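Local coordinates for protein thermophilic dibenzothiophene desulfurization enzyme C (Paenibacillus sp. A11-2, PDB 5XDG) that probably catalyses the flavin-dependent S-oxidation of dibenzothiophene to its 5-oxide and on to the 5,5-dioxide, using FMNH2 and molecular oxygen, at residues G92-N97 with R121-N126; G125-E130 with A157-S162. All blocks are in the same frame, centred on the assembly; numbering follows the deposited sequence.

Contact 1. Residues G92-N97 with R121-N126; sequences GYHFSN and RWFLGN. With FMN (flavin mononucleotide), chain E; 83U (dibenzothiophene 5-oxide), chain H.
The imidazole of His94 meets Leu124 at its edge: the backbone N of Leu124 lies in the ring plane and donates to ND1 at 3.0 Å, almost straight at 173°. Another part of the same ring leans on its helix neighbour, CD2 standing 3.7 Å above the plane of the Phe95 ring, over its centre. The phenyl of Phe123 approaches the His94 CB obliquely, and the phenol of Tyr93 turns an edge to Asn126 ND2 and FMN O4, with Tyr93 CE1 3.0 Å from FMN O4. Swinging CG of His94 anti to its backbone N (chi1 164°) carries the ring off helix 85-104 towards strand 124-127, where the branch carbon CG of Leu124 packs 3.6 Å from His94 ND1. One helical turn on, Asn97 CB abuts Leu124 CB at 3.9 Å, and its amide crosses that of Asn126 with the planes 55° apart. Water 1 accepts an N-H from ND2 of each asparagine. The Asn126 amide reads the pyrimidine edge of the flavin in two bonds, its OD1 receiving FMN N3 at 3.0 Å and its ND2 giving to FMN O4 at 3.0 Å; Ser128 OG adds a second donor to OD1. Asn97 OD1, 3.1 Å from C9 of dibenzothiophene 5-oxide, is buried without a hydrogen-bonding partner in the model. Thus the N-terminal helical domain and the first strand of the middle domain jointly wall the flavin and sulfoxide pocket of this acyl-CoA dehydrogenase fold. Because ND1 of His94 accepts while its NE2 bonds the carbonyl of Leu55, the ring is probably neutral with its proton on NE2; for Asn126, the partners of both amide ends fix the rotation of the group and match it to the N3-H and O4 of the isoalloxazine.

Contact 2. Residues G125-E130 with A157-S162; sequences GNASSE and AFCSGS. With FMN (flavin mononucleotide), chain E; 83U (dibenzothiophene 5-oxide), chain H.
Residues 125-130 and 157-162 run past each other almost antiparallel, 170° apart, joined by a firm backbone bond from Ala157 N to Ser129 O (2.9 Å) and a weak one from Asn126 N to Ser160 O. Between these bonds Cys159 SG rests on the methyl of Ala127, 3.7 Å from its CB, while Asn126 O is buried without a partner in the model. Water 2 ties the two sides together, accepting from Ser128 N and donating to the carbonyls of Ala157 and Phe158. Cys159 to Ser162 form a type II turn, closed by Ser162 N on Cys159 O, with Gly161 taking the positive phi of its third position. Here the end of strand 124-127 and the loop before strand 167-174 in the beta-rich middle domain of the acyl-CoA dehydrogenase fold form one wall of the flavin site, to which Arg279, Ala365 and Arg366 of the second subunit also contribute. Ser129 OG, set anti to its carbonyl carbon (chi1 -67°), donates to FMN O2 at 2.5 Å. At the central ring Ser160 OG donates to FMN N5 at 2.9 Å and is also bonded to Ser212 and His89. Phe158 packs against the face of the isoalloxazine opposite the sulfoxide, CD1 3.3 Å from FMN C9, with FMN C1' over one face of the phenyl, and it touches Ala369 of the second subunit.

Both contacts are buried and meet on strand 124-127, sharing Gly125 and Asn126. Contact 1 sets that strand against helix 85-104, spanning two domains, and relies more on side chains, with one backbone N-H given to a histidine, leucine packing and two amides bridged by a water. Contact 2 stays within the middle domain and depends more on backbone bonds, a tight turn and small hydroxyl residues, and it reaches the second subunit. They join where Tyr93 CD1 packs on Ser160 CB at 3.8 Å, and through water 1, which also donates to Ser160 O. Segment 92-97 offers the Tyr93 edge to the flavin and lines the sulfoxide with Ser96 and Asn97; 157-162 supplies the hydroxyl at N5.

Contact 1. Residues G92-N97 with R121-N126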
# COMPACT_ATOMS: atom_id res chain seq x y z
N GLY A 92 -30.90 -2.93 -1.03
CA GLY A 92 -30.41 -2.14 0.09
C GLY A 92 -31.07 -0.78 0.19
O GLY A 92 -31.44 -0.33 1.28
N TYR A 93 -31.19 -0.07 -0.94
CA TYR A 93 -31.79 1.26 -0.89
C TYR A 93 -33.24 1.20 -0.46
O TYR A 93 -33.74 2.12 0.20
CB TYR A 93 -31.68 1.96 -2.24
CG TYR A 93 -30.36 2.63 -2.46
CD1 TYR A 93 -30.28 4.00 -2.70
CD2 TYR A 93 -29.17 1.91 -2.38
CE1 TYR A 93 -29.05 4.62 -2.89
CE2 TYR A 93 -27.96 2.51 -2.57
CZ TYR A 93 -27.90 3.87 -2.82
OH TYR A 93 -26.67 4.46 -3.02
N HIS A 94 -33.95 0.13 -0.84
CA HIS A 94 -35.31 -0.06 -0.35
C HIS A 94 -35.35 0.03 1.17
O HIS A 94 -36.25 0.65 1.75
CB HIS A 94 -35.85 -1.40 -0.86
CG HIS A 94 -37.07 -1.88 -0.14
ND1 HIS A 94 -38.35 -1.53 -0.52
CD2 HIS A 94 -37.20 -2.69 0.94
CE1 HIS A 94 -39.22 -2.11 0.29
NE2 HIS A 94 -38.54 -2.82 1.19
N PHE A 95 -34.35 -0.55 1.85
CA PHE A 95 -34.35 -0.53 3.31
C PHE A 95 -33.87 0.80 3.87
O PHE A 95 -34.26 1.16 4.99
CB PHE A 95 -33.54 -1.70 3.85
CG PHE A 95 -34.25 -3.02 3.69
CD1 PHE A 95 -35.29 -3.36 4.55
CD2 PHE A 95 -33.93 -3.88 2.66
CE1 PHE A 95 -35.98 -4.56 4.39
CE2 PHE A 95 -34.62 -5.08 2.50
CZ PHE A 95 -35.64 -5.42 3.37
N SER A 96 -33.02 1.53 3.15
CA SER A 96 -32.75 2.91 3.55
C SER A 96 -34.03 3.74 3.48
O SER A 96 -34.35 4.49 4.42
CB SER A 96 -31.66 3.51 2.66
OG SER A 96 -31.44 4.89 2.99
N ASN A 97 -34.77 3.60 2.38
CA ASN A 97 -36.04 4.30 2.24
C ASN A 97 -37.02 3.87 3.33
O ASN A 97 -37.70 4.72 3.92
CB ASN A 97 -36.64 4.03 0.85
CG ASN A 97 -35.78 4.55 -0.30
OD1 ASN A 97 -35.06 5.54 -0.16
ND2 ASN A 97 -35.85 3.88 -1.45
N ARG A 121 -46.84 -5.42 -2.30
CA ARG A 121 -45.43 -5.79 -2.49
C ARG A 121 -44.59 -4.58 -2.90
O ARG A 121 -43.90 -4.57 -3.93
CB ARG A 121 -45.31 -6.93 -3.51
CG ARG A 121 -46.37 -8.02 -3.30
CD ARG A 121 -46.04 -9.33 -4.01
NE ARG A 121 -45.84 -9.15 -5.44
CZ ARG A 121 -45.69 -10.15 -6.30
NH1 ARG A 121 -45.72 -11.41 -5.87
NH2 ARG A 121 -45.51 -9.90 -7.57
N TRP A 122 -44.67 -3.53 -2.08
CA TRP A 122 -43.95 -2.29 -2.36
C TRP A 122 -42.45 -2.53 -2.45
O TRP A 122 -41.85 -3.17 -1.58
CB TRP A 122 -44.23 -1.27 -1.26
CG TRP A 122 -45.58 -0.61 -1.31
CD1 TRP A 122 -46.60 -0.86 -2.18
CD2 TRP A 122 -46.04 0.41 -0.42
NE1 TRP A 122 -47.67 -0.05 -1.89
CE2 TRP A 122 -47.35 0.75 -0.82
CE3 TRP A 122 -45.47 1.08 0.67
CZ2 TRP A 122 -48.11 1.72 -0.16
CZ3 TRP A 122 -46.21 2.05 1.32
CH2 TRP A 122 -47.52 2.36 0.91
N PHE A 123 -41.85 -2.00 -3.51
CA PHE A 123 -40.40 -1.93 -3.68
C PHE A 123 -40.12 -0.43 -3.78
O PHE A 123 -40.53 0.23 -4.74
CB PHE A 123 -39.99 -2.71 -4.94
CG PHE A 123 -38.55 -3.20 -4.95
CD1 PHE A 123 -37.51 -2.42 -4.47
CD2 PHE A 123 -38.24 -4.45 -5.49
CE1 PHE A 123 -36.19 -2.88 -4.51
CE2 PHE A 123 -36.93 -4.92 -5.54
CZ PHE A 123 -35.91 -4.12 -5.05
N LEU A 124 -39.48 0.12 -2.75
CA LEU A 124 -39.38 1.56 -2.59
C LEU A 124 -38.21 2.13 -3.38
O LEU A 124 -37.15 1.50 -3.47
CB LEU A 124 -39.24 1.93 -1.11
CG LEU A 124 -40.33 1.43 -0.17
CD1 LEU A 124 -40.01 1.77 1.29
CD2 LEU A 124 -41.69 1.99 -0.57
N GLY A 125 -38.42 3.31 -3.95
CA GLY A 125 -37.36 4.08 -4.57
C GLY A 125 -37.35 5.48 -3.98
O GLY A 125 -38.19 5.84 -3.16
N ASN A 126 -36.38 6.27 -4.43
CA ASN A 126 -36.28 7.61 -3.87
C ASN A 126 -35.84 8.60 -4.94
O ASN A 126 -35.20 8.24 -5.93
CB ASN A 126 -35.32 7.65 -2.68
CG ASN A 126 -33.88 7.71 -3.11
OD1 ASN A 126 -33.27 8.78 -3.18
ND2 ASN A 126 -33.32 6.54 -3.43
N1 FMN E . -28.26 9.95 -4.17
C2 FMN E . -29.54 9.92 -3.63
O2 FMN E . -29.97 10.91 -3.04
N3 FMN E . -30.32 8.78 -3.74
C4 FMN E . -29.84 7.67 -4.40
O4 FMN E . -30.54 6.66 -4.52
C4A FMN E . -28.55 7.70 -4.95
N5 FMN E . -28.08 6.58 -5.61
C5A FMN E . -26.81 6.60 -6.15
C6 FMN E . -26.31 5.47 -6.82
C7 FMN E . -25.03 5.46 -7.37
C7M FMN E . -24.50 4.26 -8.10
C8 FMN E . -24.25 6.61 -7.25
C8M FMN E . -22.86 6.72 -7.80
C9 FMN E . -24.74 7.71 -6.59
C9A FMN E . -26.02 7.74 -6.03
N10 FMN E . -26.47 8.87 -5.35
C10 FMN E . -27.76 8.85 -4.83
C1' FMN E . -25.62 10.13 -5.32
C2' FMN E . -24.75 10.68 -4.19
O2' FMN E . -25.55 10.91 -3.04
C3' FMN E . -24.12 12.00 -4.71
O3' FMN E . -25.17 12.92 -4.98
C4' FMN E . -23.26 11.88 -5.98
O4' FMN E . -22.67 10.61 -6.00
C5' FMN E . -22.17 12.98 -6.11
O5' FMN E . -21.66 13.14 -7.43
P FMN E . -20.19 13.77 -7.73
O1P FMN E . -19.17 13.08 -6.84
O2P FMN E . -19.78 13.55 -9.17
O3P FMN E . -20.18 15.27 -7.49
C4 83U H . -29.17 10.31 0.06
C7 83U H . -30.36 7.00 -0.27
C1 83U H . -31.14 9.23 0.25
O1 83U H . -27.90 8.41 0.74
C10 83U H . -30.02 12.84 0.69
S1 83U H . -28.85 8.96 -0.26
C2 83U H . -30.51 10.52 0.35
C3 83U H . -30.13 8.35 -0.10
C5 83U H . -32.43 8.75 0.44
C6 83U H . -30.94 11.81 0.68
C8 83U H . -28.25 11.33 0.07
C9 83U H . -32.67 7.40 0.26
C11 83U H . -31.64 6.53 -0.09
C12 83U H . -28.68 12.60 0.39
O HOH W 1 -34.10 3.70 -3.77

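Contact 2. Residues G125-E130 with A157-S162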
# COMPACT_ATOMS: atom_id res chain seq x y z
N GLY A 125 -38.42 3.31 -3.95
CA GLY A 125 -37.36 4.08 -4.57
C GLY A 125 -37.35 5.48 -3.98
O GLY A 125 -38.19 5.84 -3.16
N ASN A 126 -36.38 6.27 -4.43
CA ASN A 126 -36.28 7.61 -3.87
C ASN A 126 -35.84 8.60 -4.94
O ASN A 126 -35.20 8.24 -5.93
CB ASN A 126 -35.32 7.65 -2.68
CG ASN A 126 -33.88 7.71 -3.11
OD1 ASN A 126 -33.27 8.78 -3.18
ND2 ASN A 126 -33.32 6.54 -3.43
N ALA A 127 -36.19 9.86 -4.68
CA ALA A 127 -35.79 11.00 -5.49
C ALA A 127 -35.36 12.09 -4.51
O ALA A 127 -36.21 12.78 -3.92
CB ALA A 127 -36.94 11.46 -6.39
N SER A 128 -34.05 12.24 -4.32
CA SER A 128 -33.53 13.07 -3.23
C SER A 128 -32.42 14.03 -3.65
O SER A 128 -32.55 15.24 -3.49
CB SER A 128 -33.02 12.17 -2.10
OG SER A 128 -33.86 11.04 -1.93
N SER A 129 -31.33 13.48 -4.18
CA SER A 129 -30.18 14.30 -4.56
C SER A 129 -30.45 15.02 -5.88
O SER A 129 -31.43 14.75 -6.58
CB SER A 129 -28.91 13.45 -4.65
OG SER A 129 -28.52 12.96 -3.37
N GLU A 130 -29.55 15.94 -6.22
CA GLU A 130 -29.73 16.77 -7.41
C GLU A 130 -28.39 16.91 -8.12
O GLU A 130 -27.35 16.46 -7.64
CB GLU A 130 -30.34 18.13 -7.03
CG GLU A 130 -31.76 17.98 -6.44
CD GLU A 130 -32.46 19.29 -6.11
OE1 GLU A 130 -33.30 19.28 -5.18
OE2 GLU A 130 -32.20 20.32 -6.77
N ALA A 157 -31.78 13.96 -9.31
CA ALA A 157 -30.77 13.13 -9.95
C ALA A 157 -30.49 11.91 -9.08
O ALA A 157 -30.85 11.86 -7.90
CB ALA A 157 -29.48 13.92 -10.19
N PHE A 158 -29.85 10.90 -9.68
CA PHE A 158 -29.47 9.67 -8.98
C PHE A 158 -30.66 9.06 -8.22
O PHE A 158 -30.58 8.76 -7.02
CB PHE A 158 -28.29 9.91 -8.05
CG PHE A 158 -26.96 10.09 -8.76
CD1 PHE A 158 -26.27 8.98 -9.24
CD2 PHE A 158 -26.40 11.34 -8.91
CE1 PHE A 158 -25.05 9.14 -9.88
CE2 PHE A 158 -25.18 11.50 -9.55
CZ PHE A 158 -24.50 10.40 -10.03
N CYS A 159 -31.77 8.86 -8.92
CA CYS A 159 -33.00 8.39 -8.27
C CYS A 159 -33.07 6.86 -8.28
O CYS A 159 -33.84 6.23 -9.00
CB CYS A 159 -34.22 9.01 -8.94
SG CYS A 159 -34.21 10.79 -8.84
N SER A 160 -32.23 6.26 -7.44
CA SER A 160 -32.10 4.81 -7.45
C SER A 160 -33.46 4.14 -7.28
O SER A 160 -34.25 4.51 -6.41
CB SER A 160 -31.16 4.33 -6.34
OG SER A 160 -29.82 4.58 -6.71
N GLY A 161 -33.71 3.13 -8.11
CA GLY A 161 -34.92 2.36 -7.99
C GLY A 161 -36.16 3.13 -8.34
O GLY A 161 -37.26 2.71 -7.99
N SER A 162 -36.00 4.27 -9.03
CA SER A 162 -37.15 5.08 -9.43
C SER A 162 -38.03 4.32 -10.42
O SER A 162 -39.26 4.36 -10.32
CB SER A 162 -36.66 6.40 -10.02
OG SER A 162 -35.64 6.19 -11.00
N1 FMN E . -28.26 9.95 -4.17
C2 FMN E . -29.54 9.92 -3.63
O2 FMN E . -29.97 10.91 -3.04
N3 FMN E . -30.32 8.78 -3.74
C4 FMN E . -29.84 7.67 -4.40
O4 FMN E . -30.54 6.66 -4.52
C4A FMN E . -28.55 7.70 -4.95
N5 FMN E . -28.08 6.58 -5.61
C5A FMN E . -26.81 6.60 -6.15
C6 FMN E . -26.31 5.47 -6.82
C7 FMN E . -25.03 5.46 -7.37
C7M FMN E . -24.50 4.26 -8.10
C8 FMN E . -24.25 6.61 -7.25
C8M FMN E . -22.86 6.72 -7.80
C9 FMN E . -24.74 7.71 -6.59
C9A FMN E . -26.02 7.74 -6.03
N10 FMN E . -26.47 8.87 -5.35
C10 FMN E . -27.76 8.85 -4.83
C1' FMN E . -25.62 10.13 -5.32
C2' FMN E . -24.75 10.68 -4.19
O2' FMN E . -25.55 10.91 -3.04
C3' FMN E . -24.12 12.00 -4.71
O3' FMN E . -25.17 12.92 -4.98
C4' FMN E . -23.26 11.88 -5.98
O4' FMN E . -22.67 10.61 -6.00
C5' FMN E . -22.17 12.98 -6.11
O5' FMN E . -21.66 13.14 -7.43
P FMN E . -20.19 13.77 -7.73
O1P FMN E . -19.17 13.08 -6.84
O2P FMN E . -19.78 13.55 -9.17
O3P FMN E . -20.18 15.27 -7.49
C4 83U H . -29.17 10.31 0.06
C7 83U H . -30.36 7.00 -0.27
C1 83U H . -31.14 9.23 0.25
O1 83U H . -27.90 8.41 0.74
C10 83U H . -30.02 12.84 0.69
S1 83U H . -28.85 8.96 -0.26
C2 83U H . -30.51 10.52 0.35
C3 83U H . -30.13 8.35 -0.10
C5 83U H . -32.43 8.75 0.44
C6 83U H . -30.94 11.81 0.68
C8 83U H . -28.25 11.33 0.07
C9 83U H . -32.67 7.40 0.26
C11 83U H . -31.64 6.53 -0.09
C12 83U H . -28.68 12.60 0.39
O HOH W 1 -34.10 3.70 -3.77
O HOH W 2 -31.74 10.73 -5.67